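Local coordinates for protein glutaconate CoA-transferase subunit A (Acidaminococcus fermentans, PDB 1POI) that transfers the CoA moiety from acetyl-CoA to (R)-2-hydroxyglutarate and related acids such as glutaconate, a step of glutamate degradation via the hydroxyglutarate pathway, at residues A[55-58]-A[59-62]; A[83-86]-A[87-91]; A[100-103]-A[104-108]; A[135-138]-A[139-143]. All coordinates share one frame; numbering follows the deposited sequence.

Contact 1 of 4, residues A[55-58]-A[59-62]; sequences GDWD and MLIG
Leu60 lays its CD1 methyl over one face of the Trp57 indole, the side-chain pairing that marks this turn of helix 55-62. CD1 sits 4.1 Å from the centroid of the six-membered ring and 18° off the ring normal, which qualifies as a CH-pi contact, although the methyl is displaced toward the rim, with Trp57 CE3 its nearest ring atom at 3.9 Å. Both side chains have CG anti to the carbonyl carbon (chi1 -80° for Trp57, -65° for Leu60), and the two run at a slant to each other. Ile61 turns its CB toward 55-58 and rests CG1 against the Trp57 carbonyl oxygen.

The backbone bonds of this turn are all i to i+4: Met59 N to Gly55 O at 2.9 Å, Leu60 N to Asp56 O at 3.3 Å, and Ile61 N to Trp57 O at 3.0 Å. The acidic side chains have other partners: Asp56 pairs with Lys30 and accepts from Gly54 N, while Asp58 is held by Tyr263. Trp57 and Leu60 also touch Leu22 of strand 19-22 and Val66 of strand 66-71, and Leu60 reaches helix 32-40; the pair thus lies on the side of the helix packed on the parallel beta-sheet of an alpha/beta fold.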
loop_
_atom_site.group_PDB
_atom_site.type_symbol
_atom_site.label_atom_id
_atom_site.label_comp_id
_atom_site.label_asym_id
_atom_site.label_seq_id
_atom_site.Cartn_x
_atom_site.Cartn_y
_atom_site.Cartn_z
ATOM N N GLY A 55 -11.785 -31.130 6.767
ATOM C CA GLY A 55 -12.552 -31.980 5.875
ATOM C C GLY A 55 -11.695 -32.635 4.830
ATOM O O GLY A 55 -12.070 -33.656 4.263
ATOM N N ASP A 56 -10.545 -32.024 4.565
ATOM C CA ASP A 56 -9.592 -32.527 3.580
ATOM C C ASP A 56 -9.145 -33.975 3.912
ATOM O O ASP A 56 -9.446 -34.903 3.162
ATOM C CB ASP A 56 -8.415 -31.527 3.385
ATOM C CG ASP A 56 -7.683 -31.128 4.717
ATOM O OD1 ASP A 56 -8.246 -31.193 5.837
ATOM O OD2 ASP A 56 -6.498 -30.726 4.632
ATOM N N TRP A 57 -8.538 -34.200 5.070
ATOM C CA TRP A 57 -8.127 -35.545 5.409
ATOM C C TRP A 57 -9.321 -36.445 5.654
ATOM O O TRP A 57 -9.211 -37.666 5.554
ATOM C CB TRP A 57 -7.181 -35.559 6.605
ATOM C CG TRP A 57 -5.787 -35.202 6.202
ATOM C CD1 TRP A 57 -5.211 -33.961 6.244
ATOM C CD2 TRP A 57 -4.820 -36.071 5.591
ATOM N NE1 TRP A 57 -3.957 -34.001 5.686
ATOM C CE2 TRP A 57 -3.687 -35.283 5.278
ATOM C CE3 TRP A 57 -4.806 -37.441 5.276
ATOM C CZ2 TRP A 57 -2.540 -35.818 4.657
ATOM C CZ3 TRP A 57 -3.675 -37.969 4.663
ATOM C CH2 TRP A 57 -2.554 -37.157 4.361
ATOM N N ASP A 58 -10.474 -35.860 5.954
ATOM C CA ASP A 58 -11.659 -36.675 6.178
ATOM C C ASP A 58 -12.082 -37.282 4.869
ATOM O O ASP A 58 -12.383 -38.467 4.789
ATOM C CB ASP A 58 -12.815 -35.863 6.711
ATOM C CG ASP A 58 -13.819 -36.716 7.435
ATOM O OD1 ASP A 58 -13.387 -37.442 8.350
ATOM O OD2 ASP A 58 -15.032 -36.663 7.110
ATOM N N MET A 59 -12.097 -36.476 3.827
ATOM C CA MET A 59 -12.501 -36.986 2.543
ATOM C C MET A 59 -11.587 -38.114 2.064
ATOM O O MET A 59 -12.080 -39.160 1.640
ATOM C CB MET A 59 -12.630 -35.847 1.549
ATOM C CG MET A 59 -13.758 -34.891 1.932
ATOM S SD MET A 59 -13.968 -33.636 0.683
ATOM C CE MET A 59 -14.881 -34.496 -0.512
ATOM N N LEU A 60 -10.274 -37.950 2.225
ATOM C CA LEU A 60 -9.308 -38.976 1.825
ATOM C C LEU A 60 -9.534 -40.263 2.629
ATOM O O LEU A 60 -9.632 -41.347 2.056
ATOM C CB LEU A 60 -7.870 -38.483 2.034
ATOM C CG LEU A 60 -7.406 -37.297 1.179
ATOM C CD1 LEU A 60 -6.008 -36.836 1.600
ATOM C CD2 LEU A 60 -7.461 -37.661 -0.303
ATOM N N ILE A 61 -9.638 -40.141 3.950
ATOM C CA ILE A 61 -9.860 -41.297 4.815
ATOM C C ILE A 61 -11.142 -42.046 4.436
ATOM O O ILE A 61 -11.096 -43.237 4.117
ATOM C CB ILE A 61 -9.946 -40.876 6.283
ATOM C CG1 ILE A 61 -8.614 -40.303 6.746
ATOM C CG2 ILE A 61 -10.344 -42.047 7.146
ATOM C CD1 ILE A 61 -8.668 -39.753 8.136
ATOM N N GLY A 62 -12.273 -41.342 4.463
ATOM C CA GLY A 62 -13.553 -41.928 4.118
ATOM C C GLY A 62 -13.552 -42.596 2.760
ATOM O O GLY A 62 -14.264 -43.576 2.562
#

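Contact 2 of 4, residues A[83-86]-A[87-91]; sequences SRRF and RKWFE
Arg87 curls back over the start of helix 84-92, its CG 3.3 Å from the carbonyl oxygen of Ser83, the N-cap residue. With chi1 at 67°, CG stands between the backbone N and the carbonyl carbon, and further bends at chi2 and chi3 fold the chain. Its backbone N donates to the same Ser83 oxygen at 3.0 Å. Beyond the bend, Arg87 NE makes a long salt bridge to Glu91 OE2 at 3.8 Å; Lys88 NZ reaches Glu91 OE1 at 3.2 Å on its anti lone pair, completing a three-residue network.

Arg85 is bent at chi2 and chi3 as well, which brings its guanidinium against the Lys88 alkyl chain, with Lys88 CB over one face and Arg85 NH2 3.3 Å from Lys88 CG. NH1 of the arginine donates to Ser267 O and NE to Gln270 OE1, which also accepts from Trp89 NE1. Phe86 has its ring edge at Ser83 O, which lies in the ring plane.

Phe86 then packs on Ile61 of helix 55-62, Thr74 of strand 73-74 and Met97 of strand 96-99, and the backbone of another protein chain also touches it.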
loop_
_atom_site.group_PDB
_atom_site.type_symbol
_atom_site.label_atom_id
_atom_site.label_comp_id
_atom_site.label_asym_id
_atom_site.label_seq_id
_atom_site.Cartn_x
_atom_site.Cartn_y
_atom_site.Cartn_z
ATOM N N SER A 83 -14.203 -35.014 13.008
ATOM C CA SER A 83 -14.553 -35.525 11.686
ATOM C C SER A 83 -15.160 -36.915 11.782
ATOM O O SER A 83 -14.655 -37.800 12.479
ATOM C CB SER A 83 -13.347 -35.529 10.763
ATOM O OG SER A 83 -12.903 -34.208 10.521
ATOM N N ARG A 84 -16.248 -37.094 11.054
ATOM C CA ARG A 84 -16.994 -38.332 11.090
ATOM C C ARG A 84 -16.417 -39.527 10.344
ATOM O O ARG A 84 -16.362 -40.600 10.912
ATOM C CB ARG A 84 -18.450 -38.039 10.715
ATOM C CG ARG A 84 -19.017 -36.897 11.561
ATOM C CD ARG A 84 -20.293 -36.333 10.984
ATOM N NE ARG A 84 -20.804 -35.200 11.753
ATOM C CZ ARG A 84 -21.265 -35.275 13.001
ATOM N NH1 ARG A 84 -21.281 -36.431 13.645
ATOM N NH2 ARG A 84 -21.716 -34.188 13.611
ATOM N N ARG A 85 -15.977 -39.362 9.098
ATOM C CA ARG A 85 -15.399 -40.490 8.370
ATOM C C ARG A 85 -14.174 -40.945 9.158
ATOM O O ARG A 85 -13.957 -42.138 9.369
ATOM C CB ARG A 85 -14.975 -40.084 6.959
ATOM C CG ARG A 85 -16.025 -40.260 5.853
ATOM C CD ARG A 85 -17.427 -40.568 6.366
ATOM N NE ARG A 85 -17.644 -41.973 6.674
ATOM C CZ ARG A 85 -18.423 -42.408 7.663
ATOM N NH1 ARG A 85 -19.065 -41.558 8.452
ATOM N NH2 ARG A 85 -18.581 -43.707 7.858
ATOM N N PHE A 86 -13.427 -39.961 9.646
ATOM C CA PHE A 86 -12.227 -40.150 10.444
ATOM C C PHE A 86 -12.516 -41.000 11.690
ATOM O O PHE A 86 -12.027 -42.109 11.789
ATOM C CB PHE A 86 -11.641 -38.751 10.802
ATOM C CG PHE A 86 -10.713 -38.734 11.998
ATOM C CD1 PHE A 86 -9.377 -39.091 11.868
ATOM C CD2 PHE A 86 -11.188 -38.386 13.260
ATOM C CE1 PHE A 86 -8.530 -39.109 12.983
ATOM C CE2 PHE A 86 -10.354 -38.399 14.373
ATOM C CZ PHE A 86 -9.022 -38.763 14.234
ATOM N N ARG A 87 -13.362 -40.535 12.605
ATOM C CA ARG A 87 -13.629 -41.310 13.813
ATOM C C ARG A 87 -14.352 -42.623 13.569
ATOM O O ARG A 87 -14.317 -43.517 14.411
ATOM C CB ARG A 87 -14.374 -40.479 14.863
ATOM C CG ARG A 87 -15.794 -40.081 14.497
ATOM C CD ARG A 87 -16.825 -40.633 15.511
ATOM N NE ARG A 87 -16.670 -40.113 16.875
ATOM C CZ ARG A 87 -17.032 -38.887 17.273
ATOM N NH1 ARG A 87 -17.573 -38.023 16.407
ATOM N NH2 ARG A 87 -16.892 -38.534 18.554
ATOM N N LYS A 88 -14.996 -42.753 12.415
ATOM C CA LYS A 88 -15.720 -43.980 12.094
ATOM C C LYS A 88 -14.743 -45.048 11.624
ATOM O O LYS A 88 -14.707 -46.162 12.156
ATOM C CB LYS A 88 -16.797 -43.725 11.028
ATOM C CG LYS A 88 -17.838 -44.824 10.926
ATOM C CD LYS A 88 -18.348 -45.258 12.304
ATOM C CE LYS A 88 -17.717 -46.583 12.758
ATOM N NZ LYS A 88 -17.911 -46.823 14.228
ATOM N N TRP A 89 -13.932 -44.703 10.639
ATOM C CA TRP A 89 -12.961 -45.651 10.156
ATOM C C TRP A 89 -11.989 -46.063 11.242
ATOM O O TRP A 89 -11.630 -47.231 11.336
ATOM C CB TRP A 89 -12.231 -45.096 8.965
ATOM C CG TRP A 89 -13.031 -45.184 7.749
ATOM C CD1 TRP A 89 -14.318 -44.778 7.585
ATOM C CD2 TRP A 89 -12.598 -45.688 6.490
ATOM N NE1 TRP A 89 -14.717 -44.991 6.287
ATOM C CE2 TRP A 89 -13.675 -45.552 5.593
ATOM C CE3 TRP A 89 -11.394 -46.242 6.027
ATOM C CZ2 TRP A 89 -13.587 -45.948 4.257
ATOM C CZ3 TRP A 89 -11.306 -46.630 4.700
ATOM C CH2 TRP A 89 -12.393 -46.484 3.831
ATOM N N PHE A 90 -11.561 -45.132 12.082
ATOM C CA PHE A 90 -10.654 -45.533 13.147
ATOM C C PHE A 90 -11.410 -46.437 14.124
ATOM O O PHE A 90 -10.875 -47.460 14.570
ATOM C CB PHE A 90 -10.041 -44.340 13.886
ATOM C CG PHE A 90 -9.143 -44.748 15.019
ATOM C CD1 PHE A 90 -7.879 -45.254 14.768
ATOM C CD2 PHE A 90 -9.579 -44.681 16.327
ATOM C CE1 PHE A 90 -7.060 -45.696 15.803
ATOM C CE2 PHE A 90 -8.761 -45.124 17.382
ATOM C CZ PHE A 90 -7.503 -45.630 17.114
ATOM N N GLU A 91 -12.648 -46.063 14.454
ATOM C CA GLU A 91 -13.469 -46.858 15.360
ATOM C C GLU A 91 -13.772 -48.224 14.755
ATOM O O GLU A 91 -13.942 -49.207 15.462
ATOM C CB GLU A 91 -14.768 -46.144 15.665
ATOM C CG GLU A 91 -14.759 -45.380 16.982
ATOM C CD GLU A 91 -15.995 -44.495 17.184
ATOM O OE1 GLU A 91 -17.011 -44.665 16.456
ATOM O OE2 GLU A 91 -15.940 -43.624 18.076
#

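Contact 3 of 4, residues A[100-103]-A[104-108]; sequences YSQD and VIYMM
The sulfur of Met108 stands over one face of the Tyr100 ring, 4.4 Å from its centroid and 14° off the ring normal, a Met-aromatic contact offset toward the rim. Two apolar contacts with Tyr100 accompany it. Ile105 CG1 comes within 4.0 Å of Tyr100 CB, and Val104 CG1 lies 4.2 Å from Tyr100 CD1. Tyr100 stands two residues before helix 102-114, and its CB points toward 104-108; the contacts of its ring and CB with Val104, Ile105 and Met108 bring it against the first turns. Its hydroxyl is hydrogen-bonded to Lys150 O.

Polar contacts define the helix start. Ser101 is the N-cap of helix 102-114: OG, set between the backbone N and the carbonyl carbon, accepts from Val104 N at 3.2 Å with a nearly straight N-H...O angle of 172°. The helix follows strand 96-99, an outermost strand of this chain's parallel sheet, as expected for alternating strands and helices in an alpha/beta fold. Ile105 N to Ser101 O, at 3.3 Å, opens the i to i+4 series.

Side-by-side packing joins Gln102 and Tyr106, which point the same way. Gln102 CG is 3.8 Å from Tyr106 CD2, and the amide and ring planes differ by 73°. The Gln102 carbonyl oxygen lies at the ring edge of Tyr106, whose hydroxyl is hydrogen-bonded to Gln196 OE1 and Ala52 N.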
loop_
_atom_site.group_PDB
_atom_site.type_symbol
_atom_site.label_atom_id
_atom_site.label_comp_id
_atom_site.label_asym_id
_atom_site.label_seq_id
_atom_site.Cartn_x
_atom_site.Cartn_y
_atom_site.Cartn_z
ATOM N N TYR A 100 0.185 -38.065 17.870
ATOM C CA TYR A 100 1.267 -37.253 18.426
ATOM C C TYR A 100 0.536 -35.970 18.852
ATOM O O TYR A 100 -0.569 -35.683 18.375
ATOM C CB TYR A 100 2.329 -36.867 17.369
ATOM C CG TYR A 100 3.336 -37.944 16.991
ATOM C CD1 TYR A 100 4.298 -38.394 17.902
ATOM C CD2 TYR A 100 3.336 -38.500 15.718
ATOM C CE1 TYR A 100 5.231 -39.371 17.547
ATOM C CE2 TYR A 100 4.263 -39.476 15.363
ATOM C CZ TYR A 100 5.202 -39.906 16.277
ATOM O OH TYR A 100 6.093 -40.880 15.905
ATOM N N SER A 101 1.139 -35.220 19.761
ATOM C CA SER A 101 0.591 -33.947 20.202
ATOM C C SER A 101 0.763 -33.046 18.976
ATOM O O SER A 101 1.688 -33.248 18.194
ATOM C CB SER A 101 1.445 -33.395 21.336
ATOM O OG SER A 101 2.493 -32.599 20.808
ATOM N N GLN A 102 -0.088 -32.037 18.822
ATOM C CA GLN A 102 -0.008 -31.127 17.681
ATOM C C GLN A 102 1.302 -30.343 17.623
ATOM O O GLN A 102 1.842 -30.062 16.546
ATOM C CB GLN A 102 -1.178 -30.162 17.729
ATOM C CG GLN A 102 -1.287 -29.240 16.551
ATOM C CD GLN A 102 -2.585 -28.472 16.586
ATOM O OE1 GLN A 102 -3.655 -29.033 16.380
ATOM N NE2 GLN A 102 -2.495 -27.173 16.840
ATOM N N ASP A 103 1.816 -30.005 18.795
ATOM C CA ASP A 103 3.055 -29.246 18.911
ATOM C C ASP A 103 4.163 -30.009 18.207
ATOM O O ASP A 103 4.837 -29.477 17.313
ATOM C CB ASP A 103 3.367 -29.057 20.390
ATOM C CG ASP A 103 2.144 -28.621 21.175
ATOM O OD1 ASP A 103 1.407 -27.744 20.661
ATOM O OD2 ASP A 103 1.894 -29.172 22.268
ATOM N N VAL A 104 4.258 -31.296 18.534
ATOM C CA VAL A 104 5.260 -32.171 17.942
ATOM C C VAL A 104 5.093 -32.261 16.428
ATOM O O VAL A 104 6.080 -32.206 15.711
ATOM C CB VAL A 104 5.231 -33.560 18.590
ATOM C CG1 VAL A 104 6.095 -34.547 17.828
ATOM C CG2 VAL A 104 5.710 -33.460 20.000
ATOM N N ILE A 105 3.862 -32.358 15.936
ATOM C CA ILE A 105 3.634 -32.428 14.501
ATOM C C ILE A 105 4.140 -31.178 13.764
ATOM O O ILE A 105 4.799 -31.274 12.733
ATOM C CB ILE A 105 2.145 -32.629 14.185
ATOM C CG1 ILE A 105 1.680 -34.004 14.669
ATOM C CG2 ILE A 105 1.889 -32.461 12.662
ATOM C CD1 ILE A 105 1.886 -35.108 13.670
ATOM N N TYR A 106 3.793 -29.995 14.258
ATOM C CA TYR A 106 4.251 -28.776 13.598
ATOM C C TYR A 106 5.770 -28.679 13.733
ATOM O O TYR A 106 6.440 -28.195 12.831
ATOM C CB TYR A 106 3.486 -27.541 14.112
ATOM C CG TYR A 106 2.174 -27.367 13.383
ATOM C CD1 TYR A 106 2.140 -26.737 12.151
ATOM C CD2 TYR A 106 1.001 -27.969 13.849
ATOM C CE1 TYR A 106 0.984 -26.725 11.385
ATOM C CE2 TYR A 106 -0.172 -27.964 13.098
ATOM C CZ TYR A 106 -0.174 -27.348 11.862
ATOM O OH TYR A 106 -1.300 -27.390 11.058
ATOM N N MET A 107 6.318 -29.191 14.831
ATOM C CA MET A 107 7.770 -29.213 14.994
ATOM C C MET A 107 8.372 -30.162 13.934
ATOM O O MET A 107 9.187 -29.739 13.109
ATOM C CB MET A 107 8.183 -29.683 16.400
ATOM C CG MET A 107 7.754 -28.759 17.524
ATOM S SD MET A 107 8.855 -27.400 17.998
ATOM C CE MET A 107 9.619 -26.932 16.453
ATOM N N MET A 108 7.935 -31.419 13.934
ATOM C CA MET A 108 8.410 -32.421 12.984
ATOM C C MET A 108 8.563 -31.867 11.581
ATOM O O MET A 108 9.593 -32.039 10.942
ATOM C CB MET A 108 7.484 -33.637 12.980
ATOM C CG MET A 108 7.543 -34.422 14.292
ATOM S SD MET A 108 6.385 -35.782 14.407
ATOM C CE MET A 108 6.530 -36.500 12.843
#

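Contact 4 of 4, residues A[135-138]-A[139-143]; sequences ISKE and VRKTL
Ile135 meets Arg140 at the N-terminus of the short helix 137-141, whose N-cap is Ser136. The Ser136 hydroxyl is placed for capping by chi1 of 62°, and OG accepts from Val139 N at 3.1 Å; the first i to i+4 bond, Arg140 N to Ser136 O, measures 2.7 Å.

Arg140 runs extended from CG to NE and crosses Ile135 at about a right angle. Its CG lies 3.6 Å from Ile135 CG2, and Ile135 CB stands over one face of the guanidinium. NE gives a weak bond to Ile135 O, at 2.9 Å but bent to 128°. The far nitrogens are engaged beyond the turn, NH2 in a salt bridge with Glu98 and NH1 on Pro147 O. Since Glu98 also accepts from Ile135 N, the two sides of this contact share a carboxylate on strand 96-99.

Ile135 CG2 also meets Val139 CG1 at 3.6 Å and Leu143 CD1 at 4.1 Å. On the more exposed side Lys137, coiled by successive bends, sets its CD 3.8 Å from CE of Lys141, an alkyl contact between two like-charged residues. Thr142 OG1 and Thr142 N approach Val139 O from the same face of its plane, OG1 at 2.9 Å.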
loop_
_atom_site.group_PDB
_atom_site.type_symbol
_atom_site.label_atom_id
_atom_site.label_comp_id
_atom_site.label_asym_id
_atom_site.label_seq_id
_atom_site.Cartn_x
_atom_site.Cartn_y
_atom_site.Cartn_z
ATOM N N ILE A 135 0.404 -47.122 16.068
ATOM C CA ILE A 135 0.933 -48.096 15.123
ATOM C C ILE A 135 2.057 -48.778 15.886
ATOM O O ILE A 135 3.007 -48.131 16.311
ATOM C CB ILE A 135 1.506 -47.406 13.884
ATOM C CG1 ILE A 135 0.572 -46.257 13.479
ATOM C CG2 ILE A 135 1.677 -48.436 12.763
ATOM C CD1 ILE A 135 0.990 -45.477 12.254
ATOM N N SER A 136 1.874 -50.052 16.185
ATOM C CA SER A 136 2.871 -50.811 16.922
ATOM C C SER A 136 4.194 -50.983 16.146
ATOM O O SER A 136 4.250 -50.854 14.911
ATOM C CB SER A 136 2.303 -52.179 17.261
ATOM O OG SER A 136 2.004 -52.886 16.065
ATOM N N LYS A 137 5.255 -51.290 16.885
ATOM C CA LYS A 137 6.561 -51.508 16.281
ATOM C C LYS A 137 6.392 -52.634 15.270
ATOM O O LYS A 137 6.910 -52.556 14.162
ATOM C CB LYS A 137 7.600 -51.862 17.364
ATOM C CG LYS A 137 8.838 -52.608 16.867
ATOM C CD LYS A 137 9.658 -51.807 15.884
ATOM C CE LYS A 137 10.477 -50.787 16.614
ATOM N NZ LYS A 137 11.369 -51.425 17.601
ATOM N N GLU A 138 5.569 -53.616 15.628
ATOM C CA GLU A 138 5.300 -54.765 14.774
ATOM C C GLU A 138 4.650 -54.371 13.459
ATOM O O GLU A 138 5.038 -54.857 12.398
ATOM C CB GLU A 138 4.452 -55.805 15.509
ATOM C CG GLU A 138 4.202 -57.068 14.692
ATOM C CD GLU A 138 3.524 -58.187 15.487
ATOM O OE1 GLU A 138 3.924 -58.426 16.655
ATOM O OE2 GLU A 138 2.608 -58.840 14.928
ATOM N N VAL A 139 3.664 -53.494 13.513
ATOM C CA VAL A 139 3.030 -53.070 12.285
ATOM C C VAL A 139 3.894 -52.064 11.555
ATOM O O VAL A 139 3.964 -52.096 10.346
ATOM C CB VAL A 139 1.601 -52.518 12.540
ATOM C CG1 VAL A 139 1.097 -51.720 11.332
ATOM C CG2 VAL A 139 0.648 -53.683 12.834
ATOM N N ARG A 140 4.579 -51.191 12.280
ATOM C CA ARG A 140 5.436 -50.174 11.655
ATOM C C ARG A 140 6.518 -50.783 10.767
ATOM O O ARG A 140 6.818 -50.250 9.680
ATOM C CB ARG A 140 6.094 -49.295 12.725
ATOM C CG ARG A 140 5.186 -48.214 13.296
ATOM C CD ARG A 140 5.753 -47.651 14.597
ATOM N NE ARG A 140 5.016 -46.479 15.054
ATOM C CZ ARG A 140 5.069 -45.285 14.466
ATOM N NH1 ARG A 140 5.825 -45.079 13.389
ATOM N NH2 ARG A 140 4.338 -44.289 14.942
ATOM N N LYS A 141 7.075 -51.911 11.230
ATOM C CA LYS A 141 8.133 -52.650 10.529
ATOM C C LYS A 141 7.745 -53.191 9.165
ATOM O O LYS A 141 8.593 -53.340 8.284
ATOM C CB LYS A 141 8.669 -53.791 11.401
ATOM C CG LYS A 141 9.908 -53.418 12.185
ATOM C CD LYS A 141 10.571 -54.627 12.825
ATOM C CE LYS A 141 9.745 -55.153 13.993
ATOM N NZ LYS A 141 10.375 -56.298 14.745
ATOM N N THR A 142 6.467 -53.481 8.987
ATOM C CA THR A 142 5.995 -54.002 7.729
ATOM C C THR A 142 5.466 -52.904 6.822
ATOM O O THR A 142 5.026 -53.183 5.709
ATOM C CB THR A 142 4.892 -55.003 7.963
ATOM O OG1 THR A 142 3.746 -54.322 8.471
ATOM C CG2 THR A 142 5.321 -56.014 8.984
ATOM N N LEU A 143 5.528 -51.658 7.281
ATOM C CA LEU A 143 5.015 -50.517 6.512
ATOM C C LEU A 143 6.061 -49.673 5.829
ATOM O O LEU A 143 7.026 -49.229 6.449
ATOM C CB LEU A 143 4.202 -49.582 7.418
ATOM C CG LEU A 143 2.747 -49.899 7.710
ATOM C CD1 LEU A 143 2.196 -48.906 8.716
ATOM C CD2 LEU A 143 1.979 -49.829 6.410
#

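The four contacts follow one another along the chain. Contacts 1 and 2 lie on helices 55-62 and 84-92, with centres 10 Å apart: Asp58 OD1 accepts a probable hydrogen bond from Phe86 N at 2.8 Å, and Gly62 O lies 3.0 Å from Trp89 CZ2. Contacts 3 and 4 have centres 20 Å apart, yet touch where Tyr100 OH packs 4.0 Å from Arg140 NH2. Between these two pairs there is no touch; the nearest atoms of contacts 2 and 4 are about 8 Å apart and those of contacts 1 and 3 about 9 Å. Strand 96-99 is a shared neighbour, touched by Phe86 and Phe90 of contact 2 and by Ile135 and Leu143 of contact 4.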